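Local coordinates for basic helix-loop-helix, putative, expressed (Oryza sativa subsp. japonica, PDB 5LW0), which binds ADP-ribose through its macrodomain and, as one part of a longer protein, is probably involved in ADP-ribosylation-dependent repair of DNA interstrand crosslinks, at residues Arg54-Ile59 and Leu87-Glu92; Phe105-Asp110 and Gly118-Asn123; Cys122-Asn127 and Glu224-Ile229; Pro178-Gln181 and Val185-Ile188. All coordinates share one frame; numbering follows the deposited sequence.

Contact 1 of 4, residues Arg54-Ile59 and Leu87-Glu92; sequences RASDII and LSLVKE
S56 sets its short side chain against L89 and V90, and this is where the two helices come nearest. Its CB lies 3.7 Å from V90 CG2, while S56 OG rests 3.5 Å from L89 CB, a packing contact and not a polar one. With so small a residue at the interface, the CA atoms of S56 and V90 approach to 5.2 Å, and the two axes pass 8.9 Å apart at a crossing angle of -46°. One turn further along, I59 adds the tip of its longer branch: CD1 meets V90 CG2 at 3.9 Å, the two side chains crossing at about a right angle. V90 CG2 thus meets both S56 CB and I59 CD1 on the side facing helix 52-69. Helices 52-69 and 85-96 are the connecting helices of two successive beta-alpha-beta units, the first joining strands 37-40 and 74-79, the second strands 74-79 and 104-108, all parallel in the macrodomain sheet. In the next shell, S56 OG sits between its own backbone N and carbonyl carbon (chi1 60°), which turns it back to the preceding turn of its helix, where it bonds to L52 O and D53 O. The same OG takes a bond from K93 NZ, and K93 also forms a salt bridge with D57. V90 reaches down to L77 and F104 on the sheet, and I59 touches S42 and Y219.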
loop_
_atom_site.group_PDB
_atom_site.type_symbol
_atom_site.label_atom_id
_atom_site.label_comp_id
_atom_site.label_asym_id
_atom_site.label_seq_id
_atom_site.Cartn_x
_atom_site.Cartn_y
_atom_site.Cartn_z
ATOM N N ARG A 54 -3.626 10.903 12.722
ATOM C CA ARG A 54 -4.080 9.589 13.150
ATOM C C ARG A 54 -3.511 8.462 12.234
ATOM O O ARG A 54 -3.070 7.440 12.732
ATOM C CB ARG A 54 -5.586 9.555 13.178
ATOM C CG ARG A 54 -6.202 8.229 13.604
ATOM C CD ARG A 54 -5.804 7.741 14.959
ATOM N NE ARG A 54 -6.076 8.656 15.992
ATOM C CZ ARG A 54 -7.231 8.692 16.696
ATOM N NH1 ARG A 54 -8.232 7.842 16.426
ATOM N NH2 ARG A 54 -7.391 9.596 17.682
ATOM N N ALA A 55 -3.555 8.697 10.938
ATOM C CA ALA A 55 -3.021 7.694 9.962
ATOM C C ALA A 55 -1.552 7.390 10.246
ATOM O O ALA A 55 -1.136 6.213 10.208
ATOM C CB ALA A 55 -3.233 8.138 8.572
ATOM N N SER A 56 -0.757 8.438 10.491
ATOM C CA SER A 56 0.660 8.206 10.677
ATOM C C SER A 56 0.927 7.363 11.960
ATOM O O SER A 56 1.831 6.541 11.978
ATOM C CB SER A 56 1.438 9.547 10.646
ATOM O OG SER A 56 1.002 10.426 11.689
ATOM N N ASP A 57 0.140 7.565 13.032
ATOM C CA ASP A 57 0.256 6.763 14.198
ATOM C C ASP A 57 -0.050 5.303 13.848
ATOM O O ASP A 57 0.603 4.356 14.358
ATOM C CB ASP A 57 -0.813 7.162 15.269
ATOM C CG ASP A 57 -0.544 8.507 15.956
ATOM O OD1 ASP A 57 0.567 9.008 15.942
ATOM O OD2 ASP A 57 -1.505 8.992 16.635
ATOM N N ILE A 58 -1.115 5.109 13.080
ATOM C CA ILE A 58 -1.563 3.755 12.732
ATOM C C ILE A 58 -0.532 3.018 11.839
ATOM O O ILE A 58 -0.229 1.850 12.082
ATOM C CB ILE A 58 -2.948 3.797 12.087
ATOM C CG1 ILE A 58 -3.956 4.169 13.168
ATOM C CG2 ILE A 58 -3.339 2.462 11.442
ATOM C CD1 ILE A 58 -5.311 4.492 12.639
ATOM N N ILE A 59 0.028 3.744 10.869
ATOM C CA ILE A 59 1.076 3.156 9.994
ATOM C C ILE A 59 2.227 2.624 10.847
ATOM O O ILE A 59 2.677 1.472 10.709
ATOM C CB ILE A 59 1.628 4.194 8.962
ATOM C CG1 ILE A 59 0.594 4.494 7.874
ATOM C CG2 ILE A 59 2.873 3.636 8.263
ATOM C CD1 ILE A 59 0.838 5.753 7.093
ATOM N N LEU A 87 4.630 11.485 4.821
ATOM C CA LEU A 87 6.006 10.967 4.978
ATOM C C LEU A 87 6.739 11.642 6.147
ATOM O O LEU A 87 7.423 10.991 6.934
ATOM C CB LEU A 87 6.830 11.077 3.687
ATOM C CG LEU A 87 6.346 10.322 2.474
ATOM C CD1 LEU A 87 7.380 10.411 1.359
ATOM C CD2 LEU A 87 6.034 8.881 2.799
ATOM N N SER A 88 6.550 12.941 6.301
ATOM C CA SER A 88 7.212 13.691 7.369
ATOM C C SER A 88 6.760 13.229 8.777
ATOM O O SER A 88 7.587 12.992 9.667
ATOM C CB SER A 88 6.935 15.206 7.206
ATOM O OG SER A 88 7.617 15.938 8.201
ATOM N N LEU A 89 5.437 12.987 8.924
ATOM C CA LEU A 89 4.890 12.496 10.153
ATOM C C LEU A 89 5.343 11.121 10.457
ATOM O O LEU A 89 5.699 10.785 11.590
ATOM C CB LEU A 89 3.365 12.544 10.121
ATOM C CG LEU A 89 2.704 13.956 10.157
ATOM C CD1 LEU A 89 1.265 13.916 9.747
ATOM C CD2 LEU A 89 2.853 14.549 11.517
ATOM N N VAL A 90 5.317 10.247 9.448
ATOM C CA VAL A 90 5.737 8.892 9.686
ATOM C C VAL A 90 7.196 8.826 10.052
ATOM O O VAL A 90 7.583 8.071 10.960
ATOM C CB VAL A 90 5.373 7.999 8.499
ATOM C CG1 VAL A 90 6.078 6.678 8.561
ATOM C CG2 VAL A 90 3.868 7.798 8.449
ATOM N N LYS A 91 8.030 9.601 9.382
ATOM C CA LYS A 91 9.498 9.617 9.743
ATOM C C LYS A 91 9.682 9.976 11.229
ATOM O O LYS A 91 10.460 9.356 11.918
ATOM C CB LYS A 91 10.257 10.611 8.861
ATOM C CG LYS A 91 10.511 10.093 7.500
ATOM C CD LYS A 91 11.584 10.936 6.825
ATOM C CE LYS A 91 11.047 11.686 5.713
ATOM N NZ LYS A 91 12.108 12.572 5.105
ATOM N N GLU A 92 8.971 11.002 11.683
ATOM C CA GLU A 92 9.116 11.507 13.060
ATOM C C GLU A 92 8.707 10.432 14.061
ATOM O O GLU A 92 9.437 10.120 15.006
ATOM C CB GLU A 92 8.178 12.685 13.284
ATOM C CG GLU A 92 8.629 14.010 12.791
ATOM C CD GLU A 92 7.557 15.089 12.986
ATOM O OE1 GLU A 92 6.467 14.772 13.520
ATOM O OE2 GLU A 92 7.808 16.251 12.607
#

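Contact 2 of 4, residues Phe105-Asp110 and Gly118-Asn123; sequences FTFVGD and GGLRCN. With AR6 ([(2R,3S,4R,5R)-5-(6-aminopurin-9-yl)-3,4-dihydroxy-oxolan-2-yl]methyl [hydroxy-[[(2R,3S,4R,5S)-3,4,5-trihydroxyoxolan-2-yl]methoxy]phosphoryl] hydrogen phosphate), chain C.
Just before the chain reaches the adenine end of the ADP-ribose pocket, strand 104-108 is overlaid by the incoming loop 118-123, with L120 on the ring of F107. L120 CD2 stands almost over the centre of that ring, 4.0 Å from the centroid and only 8° off the normal, a well-formed CH-pi contact. The same methyl reaches the edge of F105, 4.3 Å from CE1, so a single branch of the leucine bridges two aromatic residues. At its rim the F107 ring meets backbone: G118 O is 3.4 Å from F107 CZ, near the ring plane, and G118 CA borders the same edge. CG anti to the backbone N (chi1 -168°) carries the F107 ring out to L120 and G118. Both rings also pack on V76 of the neighbouring strand, and F107 on V78 as well, whereas T106 turns to helix 85-96. Beyond the strand, G109 O lies 3.6 Å from ligand atom C2, and D110 OD1 accepts a nearly straight bond from the adenine N6, 2.9 Å long with 175° at the hydrogen. T112 OG1 bonds to that same oxygen and Q113 NE2 to D110 OD2, so both carboxylate oxygens are held and the group's rotation is fixed. An aspartate following a sheet strand and reading the adenine amino group is a hallmark of the macrodomain's ADP-ribose site.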
loop_
_atom_site.group_PDB
_atom_site.type_symbol
_atom_site.label_atom_id
_atom_site.label_comp_id
_atom_site.label_asym_id
_atom_site.label_seq_id
_atom_site.Cartn_x
_atom_site.Cartn_y
_atom_site.Cartn_z
ATOM N N PHE A 105 11.418 2.026 5.884
ATOM C CA PHE A 105 11.754 3.383 5.630
ATOM C C PHE A 105 10.756 4.042 4.721
ATOM O O PHE A 105 9.932 3.361 4.130
ATOM C CB PHE A 105 13.192 3.567 5.149
ATOM C CG PHE A 105 13.570 2.752 3.991
ATOM C CD1 PHE A 105 13.315 3.178 2.686
ATOM C CD2 PHE A 105 14.224 1.553 4.180
ATOM C CE1 PHE A 105 13.751 2.439 1.593
ATOM C CE2 PHE A 105 14.626 0.786 3.101
ATOM C CZ PHE A 105 14.374 1.232 1.791
ATOM N N THR A 106 10.825 5.371 4.620
ATOM C CA THR A 106 9.954 6.121 3.672
ATOM C C THR A 106 10.760 6.421 2.422
ATOM O O THR A 106 12.014 6.469 2.463
ATOM C CB THR A 106 9.456 7.424 4.267
ATOM O OG1 THR A 106 10.551 8.338 4.496
ATOM C CG2 THR A 106 8.662 7.214 5.554
ATOM N N PHE A 107 10.076 6.692 1.324
ATOM C CA PHE A 107 10.746 6.903 0.052
ATOM C C PHE A 107 9.874 7.793 -0.791
ATOM O O PHE A 107 8.703 7.551 -0.931
ATOM C CB PHE A 107 10.992 5.566 -0.632
ATOM C CG PHE A 107 11.939 5.619 -1.827
ATOM C CD1 PHE A 107 13.274 5.580 -1.668
ATOM C CD2 PHE A 107 11.409 5.655 -3.116
ATOM C CE1 PHE A 107 14.114 5.551 -2.796
ATOM C CE2 PHE A 107 12.223 5.610 -4.225
ATOM C CZ PHE A 107 13.568 5.643 -4.049
ATOM N N VAL A 108 10.491 8.810 -1.387
ATOM C CA VAL A 108 9.777 9.713 -2.312
ATOM C C VAL A 108 9.837 9.177 -3.723
ATOM O O VAL A 108 10.926 8.930 -4.286
ATOM C CB VAL A 108 10.394 11.111 -2.316
ATOM C CG1 VAL A 108 9.603 12.038 -3.275
ATOM C CG2 VAL A 108 10.426 11.679 -0.949
ATOM N N GLY A 109 8.682 8.980 -4.320
ATOM C CA GLY A 109 8.639 8.452 -5.655
ATOM C C GLY A 109 7.269 8.071 -6.114
ATOM O O GLY A 109 6.333 8.092 -5.353
ATOM N N ASP A 110 7.189 7.739 -7.369
ATOM C CA ASP A 110 5.983 7.212 -7.969
ATOM C C ASP A 110 6.068 5.682 -7.789
ATOM O O ASP A 110 7.030 5.038 -8.220
ATOM C CB ASP A 110 5.987 7.572 -9.449
ATOM C CG ASP A 110 4.749 7.097 -10.198
ATOM O OD1 ASP A 110 3.994 6.232 -9.728
ATOM O OD2 ASP A 110 4.576 7.591 -11.375
ATOM N N GLY A 118 13.150 5.731 -9.354
ATOM C CA GLY A 118 13.630 5.688 -8.009
ATOM C C GLY A 118 14.955 4.986 -7.781
ATOM O O GLY A 118 15.596 5.209 -6.784
ATOM N N GLY A 119 15.319 4.040 -8.655
ATOM C CA GLY A 119 16.491 3.269 -8.436
ATOM C C GLY A 119 16.350 2.217 -7.349
ATOM O O GLY A 119 17.328 1.763 -6.789
ATOM N N LEU A 120 15.114 1.895 -6.996
ATOM C CA LEU A 120 14.855 0.960 -5.888
ATOM C C LEU A 120 13.948 -0.124 -6.381
ATOM O O LEU A 120 12.776 0.135 -6.565
ATOM C CB LEU A 120 14.207 1.702 -4.730
ATOM C CG LEU A 120 13.915 0.919 -3.414
ATOM C CD1 LEU A 120 15.153 0.684 -2.624
ATOM C CD2 LEU A 120 12.900 1.663 -2.542
ATOM N N ARG A 121 14.421 -1.337 -6.506
ATOM C CA ARG A 121 13.459 -2.378 -6.981
ATOM C C ARG A 121 12.683 -2.973 -5.852
ATOM O O ARG A 121 13.239 -3.374 -4.782
ATOM C CB ARG A 121 14.009 -3.494 -7.931
ATOM C CG ARG A 121 12.879 -4.443 -8.572
ATOM C CD ARG A 121 13.495 -5.694 -9.314
ATOM N NE ARG A 121 12.466 -6.756 -9.529
ATOM C CZ ARG A 121 12.531 -7.759 -10.422
ATOM N NH1 ARG A 121 13.588 -7.855 -11.238
ATOM N NH2 ARG A 121 11.470 -8.655 -10.551
ATOM N N CYS A 122 11.403 -2.933 -6.074
ATOM C CA CYS A 122 10.381 -3.499 -5.126
ATOM C C CYS A 122 9.454 -4.345 -5.949
ATOM O O CYS A 122 8.698 -3.838 -6.764
ATOM C CB CYS A 122 9.521 -2.440 -4.308
ATOM S SG CYS A 122 10.484 -1.131 -3.486
ATOM N N ASN A 123 9.398 -5.641 -5.629
ATOM C CA ASN A 123 8.601 -6.594 -6.467
ATOM C C ASN A 123 7.112 -6.576 -6.135
ATOM O O ASN A 123 6.284 -6.992 -6.933
ATOM C CB ASN A 123 9.097 -8.026 -6.329
ATOM C CG ASN A 123 10.427 -8.274 -7.003
ATOM O OD1 ASN A 123 11.163 -7.372 -7.316
ATOM N ND2 ASN A 123 10.761 -9.545 -7.133
HETATM N N1 AR6 C . 2.894 6.964 -6.280
HETATM C C2 AR6 C . 2.969 7.034 -4.934
HETATM N N3 AR6 C . 2.036 7.565 -4.167
HETATM C C4 AR6 C . 0.900 8.091 -4.722
HETATM C C5 AR6 C . 0.700 8.041 -6.137
HETATM C C6 AR6 C . 1.776 7.429 -6.935
HETATM N N6 AR6 C . 1.706 7.311 -8.239
HETATM N N7 AR6 C . -0.553 8.643 -6.401
HETATM C C8 AR6 C . -1.078 8.971 -5.199
HETATM N N9 AR6 C . -0.213 8.634 -4.174
HETATM P PA AR6 C . -5.346 7.800 -2.811
HETATM P PB AR6 C . -7.226 6.768 -0.743
HETATM C "C1'" AR6 C . -0.423 8.711 -2.744
HETATM O O1A AR6 C . -6.276 9.024 -2.952
HETATM O O1B AR6 C . -7.233 8.061 0.034
HETATM C C1D AR6 C . -8.668 5.920 -5.528
HETATM O O1D AR6 C . -8.698 6.537 -6.798
HETATM C "C2'" AR6 C . -1.203 9.903 -2.201
HETATM O "O2'" AR6 C . -0.420 11.135 -2.182
HETATM O O2A AR6 C . -4.850 7.110 -4.024
HETATM O O2B AR6 C . -7.170 5.458 -0.014
HETATM C C2D AR6 C . -9.631 4.696 -5.531
HETATM O O2D AR6 C . -10.424 4.637 -6.785
HETATM C "C3'" AR6 C . -1.628 9.374 -0.853
HETATM O "O3'" AR6 C . -0.600 9.569 0.156
HETATM O O3A AR6 C . -6.041 6.689 -1.845
HETATM C C3D AR6 C . -10.498 4.874 -4.316
HETATM O O3D AR6 C . -11.807 5.272 -4.816
HETATM C "C4'" AR6 C . -1.830 7.867 -1.102
HETATM O "O4'" AR6 C . -1.263 7.584 -2.361
HETATM C C4D AR6 C . -9.839 6.018 -3.508
HETATM O O4D AR6 C . -9.036 6.806 -4.418
HETATM C "C5'" AR6 C . -3.276 7.438 -1.110
HETATM O "O5'" AR6 C . -4.091 8.328 -1.896
HETATM C C5D AR6 C . -8.882 5.566 -2.410
HETATM O O5D AR6 C . -8.554 6.760 -1.664
#

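Contact 3 of 4, residues Cys122-Asn127 and Glu224-Ile229; sequences CNVIAN and ENFVAI
V124 and F226 bring strand 124-128 and helix 208-230 together through purely apolar contacts. The aromatic part comes first. V124 CG2 lies near the plane of the F226 ring, at its edge, 4.0 Å from CE1, and V124 CB is equally far, 4.0 Å, from F226 CD1. The valine therefore presents its branch point and a methyl to one edge of the ring. F226 CG is anti to its backbone N (chi1 168°), which extends the ring from the helix down to the sheet. The aliphatic part is looser: the other methyl, V124 CG1, is 4.4 Å from CD1 of I229, three residues further along the helix. Around this pair, L38 and I189 on the strands either side of 124-128 both touch V124 and F226, so the ring sits across three strands of the sheet. Polar groups are dealt with away from the interface, N127 ND2 bonding to N141 and H190. With neither charge nor hydrogen bond joining the two segments, the V124 contact with this helix rests on apolar packing, buried at V124 and F226 and nearer the margin at I229, while a bond from N225 ND2 to S168 OG adds a polar tie from the helix to the edge strand of the macrodomain's central sheet.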
loop_
_atom_site.group_PDB
_atom_site.type_symbol
_atom_site.label_atom_id
_atom_site.label_comp_id
_atom_site.label_asym_id
_atom_site.label_seq_id
_atom_site.Cartn_x
_atom_site.Cartn_y
_atom_site.Cartn_z
ATOM N N CYS A 122 11.403 -2.933 -6.074
ATOM C CA CYS A 122 10.381 -3.499 -5.126
ATOM C C CYS A 122 9.454 -4.345 -5.949
ATOM O O CYS A 122 8.698 -3.838 -6.764
ATOM C CB CYS A 122 9.521 -2.440 -4.308
ATOM S SG CYS A 122 10.484 -1.131 -3.486
ATOM N N ASN A 123 9.398 -5.641 -5.629
ATOM C CA ASN A 123 8.601 -6.594 -6.467
ATOM C C ASN A 123 7.112 -6.576 -6.135
ATOM O O ASN A 123 6.284 -6.992 -6.933
ATOM C CB ASN A 123 9.097 -8.026 -6.329
ATOM C CG ASN A 123 10.427 -8.274 -7.003
ATOM O OD1 ASN A 123 11.163 -7.372 -7.316
ATOM N ND2 ASN A 123 10.761 -9.545 -7.133
ATOM N N VAL A 124 6.745 -6.172 -4.913
ATOM C CA VAL A 124 5.352 -6.167 -4.541
ATOM C C VAL A 124 4.956 -4.741 -4.244
ATOM O O VAL A 124 5.623 -4.054 -3.479
ATOM C CB VAL A 124 5.072 -7.058 -3.315
ATOM C CG1 VAL A 124 3.580 -7.102 -3.018
ATOM C CG2 VAL A 124 5.646 -8.454 -3.518
ATOM N N ILE A 125 3.843 -4.280 -4.836
ATOM C CA ILE A 125 3.332 -2.960 -4.474
ATOM C C ILE A 125 1.883 -3.032 -4.032
ATOM O O ILE A 125 1.134 -3.922 -4.434
ATOM C CB ILE A 125 3.499 -1.931 -5.601
ATOM C CG1 ILE A 125 2.643 -2.273 -6.758
ATOM C CG2 ILE A 125 4.976 -1.784 -6.026
ATOM C CD1 ILE A 125 2.664 -1.201 -7.849
ATOM N N ALA A 126 1.513 -2.143 -3.113
ATOM C CA ALA A 126 0.106 -2.026 -2.672
ATOM C C ALA A 126 -0.624 -0.934 -3.405
ATOM O O ALA A 126 -0.032 0.103 -3.753
ATOM C CB ALA A 126 0.077 -1.743 -1.202
ATOM N N ASN A 127 -1.911 -1.141 -3.597
ATOM C CA ASN A 127 -2.795 -0.191 -4.221
ATOM C C ASN A 127 -3.894 0.244 -3.272
ATOM O O ASN A 127 -4.442 -0.563 -2.545
ATOM C CB ASN A 127 -3.376 -0.839 -5.435
ATOM C CG ASN A 127 -4.363 0.058 -6.142
ATOM O OD1 ASN A 127 -4.157 1.271 -6.207
ATOM N ND2 ASN A 127 -5.426 -0.538 -6.695
ATOM N N GLU A 224 0.016 -8.983 6.009
ATOM C CA GLU A 224 -0.158 -10.460 6.070
ATOM C C GLU A 224 -0.228 -11.086 4.671
ATOM O O GLU A 224 0.370 -12.163 4.418
ATOM C CB GLU A 224 -1.379 -10.850 6.895
ATOM C CG GLU A 224 -1.202 -10.683 8.375
ATOM C CD GLU A 224 -0.407 -11.822 9.014
ATOM O OE1 GLU A 224 -0.350 -12.932 8.443
ATOM O OE2 GLU A 224 0.078 -11.589 10.108
ATOM N N ASN A 225 -0.922 -10.442 3.748
ATOM C CA ASN A 225 -0.895 -10.895 2.344
ATOM C C ASN A 225 0.486 -10.850 1.762
ATOM O O ASN A 225 0.859 -11.715 1.015
ATOM C CB ASN A 225 -1.889 -10.074 1.521
ATOM C CG ASN A 225 -3.229 -10.748 1.425
ATOM O OD1 ASN A 225 -3.312 -11.928 1.030
ATOM N ND2 ASN A 225 -4.298 -9.960 1.547
ATOM N N PHE A 226 1.247 -9.822 2.090
ATOM C CA PHE A 226 2.595 -9.701 1.569
ATOM C C PHE A 226 3.479 -10.834 2.120
ATOM O O PHE A 226 4.145 -11.485 1.402
ATOM C CB PHE A 226 3.143 -8.323 1.926
ATOM C CG PHE A 226 4.622 -8.169 1.706
ATOM C CD1 PHE A 226 5.209 -8.385 0.492
ATOM C CD2 PHE A 226 5.410 -7.852 2.783
ATOM C CE1 PHE A 226 6.624 -8.216 0.356
ATOM C CE2 PHE A 226 6.761 -7.617 2.634
ATOM C CZ PHE A 226 7.364 -7.900 1.458
ATOM N N VAL A 227 3.407 -11.053 3.396
ATOM C CA VAL A 227 4.184 -12.159 4.001
ATOM C C VAL A 227 3.802 -13.484 3.415
ATOM O O VAL A 227 4.675 -14.309 3.155
ATOM C CB VAL A 227 4.088 -12.165 5.495
ATOM C CG1 VAL A 227 4.730 -13.374 6.059
ATOM C CG2 VAL A 227 4.755 -10.925 6.034
ATOM N N ALA A 228 2.522 -13.690 3.111
ATOM C CA ALA A 228 2.080 -14.965 2.505
ATOM C C ALA A 228 2.626 -15.157 1.074
ATOM O O ALA A 228 2.857 -16.309 0.649
ATOM C CB ALA A 228 0.606 -15.070 2.515
ATOM N N ILE A 229 2.963 -14.069 0.401
ATOM C CA ILE A 229 3.609 -14.138 -0.937
ATOM C C ILE A 229 5.100 -14.520 -0.749
ATOM O O ILE A 229 5.619 -15.370 -1.476
ATOM C CB ILE A 229 3.469 -12.792 -1.713
ATOM C CG1 ILE A 229 2.064 -12.566 -2.115
ATOM C CG2 ILE A 229 4.355 -12.771 -2.995
ATOM C CD1 ILE A 229 1.778 -11.113 -2.449
#

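Contact 4 of 4, residues Pro178-Gln181 and Val185-Ile188; sequences PLHQ and VTHI
L179 points from the first turn of helix 178-183 toward V185 and I188, and its branches divide between them. CB leads the chain inward, with CG anti to the backbone N (chi1 -177°). CG then packs against V185, 3.9 Å from CG2 and 4.0 Å from CB. Of the two tips, CD1 stays with the valine, 4.1 Å from V185 CG2, while CD2 reaches on to CD1 of I188 at 4.2 Å. The leucine meets both partners at a slant, and all three side chains are buried. H180 takes the outer flank. In the modelled copy its imidazole has a face toward V185 O, but two conformers exist and that very short approach is doubtful. T186 CG2 lies 3.9 Å from H180 NE2, and H180 ND1 finds its polar partner in L173 O. T186 OG1 and H187 ND1, 2.9 Å apart, share a hydrogen bond within their own segment. The short turn after helix 178-183 leads straight into strand 187-192, and the helix lies against the sheet: L179 and I188 both rest on I125 of strand 124-128, with A148 and I144 of helix 139-148 covering them, while I188 pairs through its backbone with V171 of the antiparallel edge strand 167-172.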
loop_
_atom_site.group_PDB
_atom_site.type_symbol
_atom_site.label_atom_id
_atom_site.label_comp_id
_atom_site.label_asym_id
_atom_site.label_seq_id
_atom_site.Cartn_x
_atom_site.Cartn_y
_atom_site.Cartn_z
ATOM N N PRO A 178 3.542 -4.203 -18.797
ATOM C CA PRO A 178 4.631 -3.238 -18.849
ATOM C C PRO A 178 5.208 -2.902 -17.457
ATOM O O PRO A 178 6.413 -2.689 -17.317
ATOM C CB PRO A 178 3.969 -1.998 -19.478
ATOM C CG PRO A 178 2.907 -2.574 -20.363
ATOM C CD PRO A 178 2.390 -3.783 -19.629
ATOM N N LEU A 179 4.344 -2.880 -16.432
ATOM C CA LEU A 179 4.810 -2.631 -15.069
ATOM C C LEU A 179 5.764 -3.735 -14.564
ATOM O O LEU A 179 6.716 -3.437 -13.857
ATOM C CB LEU A 179 3.614 -2.471 -14.119
ATOM C CG LEU A 179 3.962 -2.127 -12.659
ATOM C CD1 LEU A 179 4.738 -0.819 -12.539
ATOM C CD2 LEU A 179 2.650 -1.988 -11.919
ATOM N N HIS A 180 5.509 -4.995 -14.952
ATOM C CA HIS A 180 6.382 -6.095 -14.610
ATOM C C HIS A 180 7.736 -5.913 -15.407
ATOM O O HIS A 180 8.820 -5.997 -14.860
ATOM C CB HIS A 180 5.639 -7.438 -14.956
ATOM C CG HIS A 180 6.208 -8.675 -14.308
ATOM N ND1 HIS A 180 5.412 -9.650 -13.720
ATOM C CD2 HIS A 180 7.479 -9.122 -14.203
ATOM C CE1 HIS A 180 6.177 -10.641 -13.296
ATOM N NE2 HIS A 180 7.433 -10.343 -13.574
ATOM N N GLN A 181 7.612 -5.693 -16.708
ATOM C CA GLN A 181 8.782 -5.565 -17.575
ATOM C C GLN A 181 9.694 -4.418 -17.179
ATOM O O GLN A 181 10.898 -4.582 -17.154
ATOM C CB GLN A 181 8.340 -5.421 -19.024
ATOM C CG GLN A 181 7.708 -6.692 -19.572
ATOM C CD GLN A 181 6.914 -6.471 -20.849
ATOM O OE1 GLN A 181 6.394 -7.426 -21.445
ATOM N NE2 GLN A 181 6.774 -5.217 -21.257
ATOM N N VAL A 185 7.787 -5.577 -10.965
ATOM C CA VAL A 185 6.643 -5.847 -10.066
ATOM C C VAL A 185 6.054 -7.227 -10.462
ATOM O O VAL A 185 5.711 -7.486 -11.657
ATOM C CB VAL A 185 5.598 -4.782 -10.161
ATOM C CG1 VAL A 185 4.345 -5.142 -9.372
ATOM C CG2 VAL A 185 6.128 -3.426 -9.724
ATOM N N THR A 186 5.903 -8.089 -9.463
ATOM C CA THR A 186 5.365 -9.439 -9.647
ATOM C C THR A 186 3.954 -9.612 -9.013
ATOM O O THR A 186 3.232 -10.536 -9.365
ATOM C CB THR A 186 6.290 -10.494 -9.033
ATOM O OG1 THR A 186 6.407 -10.273 -7.620
ATOM C CG2 THR A 186 7.647 -10.514 -9.682
ATOM N N HIS A 187 3.577 -8.704 -8.093
ATOM C CA HIS A 187 2.296 -8.786 -7.408
ATOM C C HIS A 187 1.839 -7.421 -7.021
ATOM O O HIS A 187 2.654 -6.563 -6.675
ATOM C CB HIS A 187 2.421 -9.617 -6.084
ATOM C CG HIS A 187 2.760 -11.054 -6.285
ATOM N ND1 HIS A 187 4.047 -11.489 -6.509
ATOM C CD2 HIS A 187 1.998 -12.163 -6.219
ATOM C CE1 HIS A 187 4.049 -12.790 -6.653
ATOM N NE2 HIS A 187 2.832 -13.232 -6.418
ATOM N N ILE A 188 0.535 -7.234 -7.088
ATOM C CA ILE A 188 -0.109 -6.042 -6.579
ATOM C C ILE A 188 -1.093 -6.473 -5.508
ATOM O O ILE A 188 -1.844 -7.400 -5.713
ATOM C CB ILE A 188 -0.838 -5.305 -7.728
ATOM C CG1 ILE A 188 0.259 -4.730 -8.703
ATOM C CG2 ILE A 188 -1.766 -4.240 -7.181
ATOM C CD1 ILE A 188 -0.279 -4.218 -9.956
#

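How the contacts relate
From the N terminus, contact 1 closes first, drawing helix 85-96 back onto helix 52-69 around strand 74-79. Contact 2 follows in series, a short loop closed between strand 104-108 and the approach to strand 124-128; it touches contact 1 where L87, V90 and K91 pack on T106. C122 and N123 are shared with contact 3, whose long loop runs from strand 124-128 to the last helix, 208-230. Contact 4, a tight turn, nests inside that loop. It joins contacts 2 and 3 just ahead of the neighbouring strands, where N123 O lies 2.8 Å from T186 N, a probable hydrogen bond, and contact 3 again between I125 N and H187 O. Contacts 1 and 4 lie on opposite sides of the chain's centre.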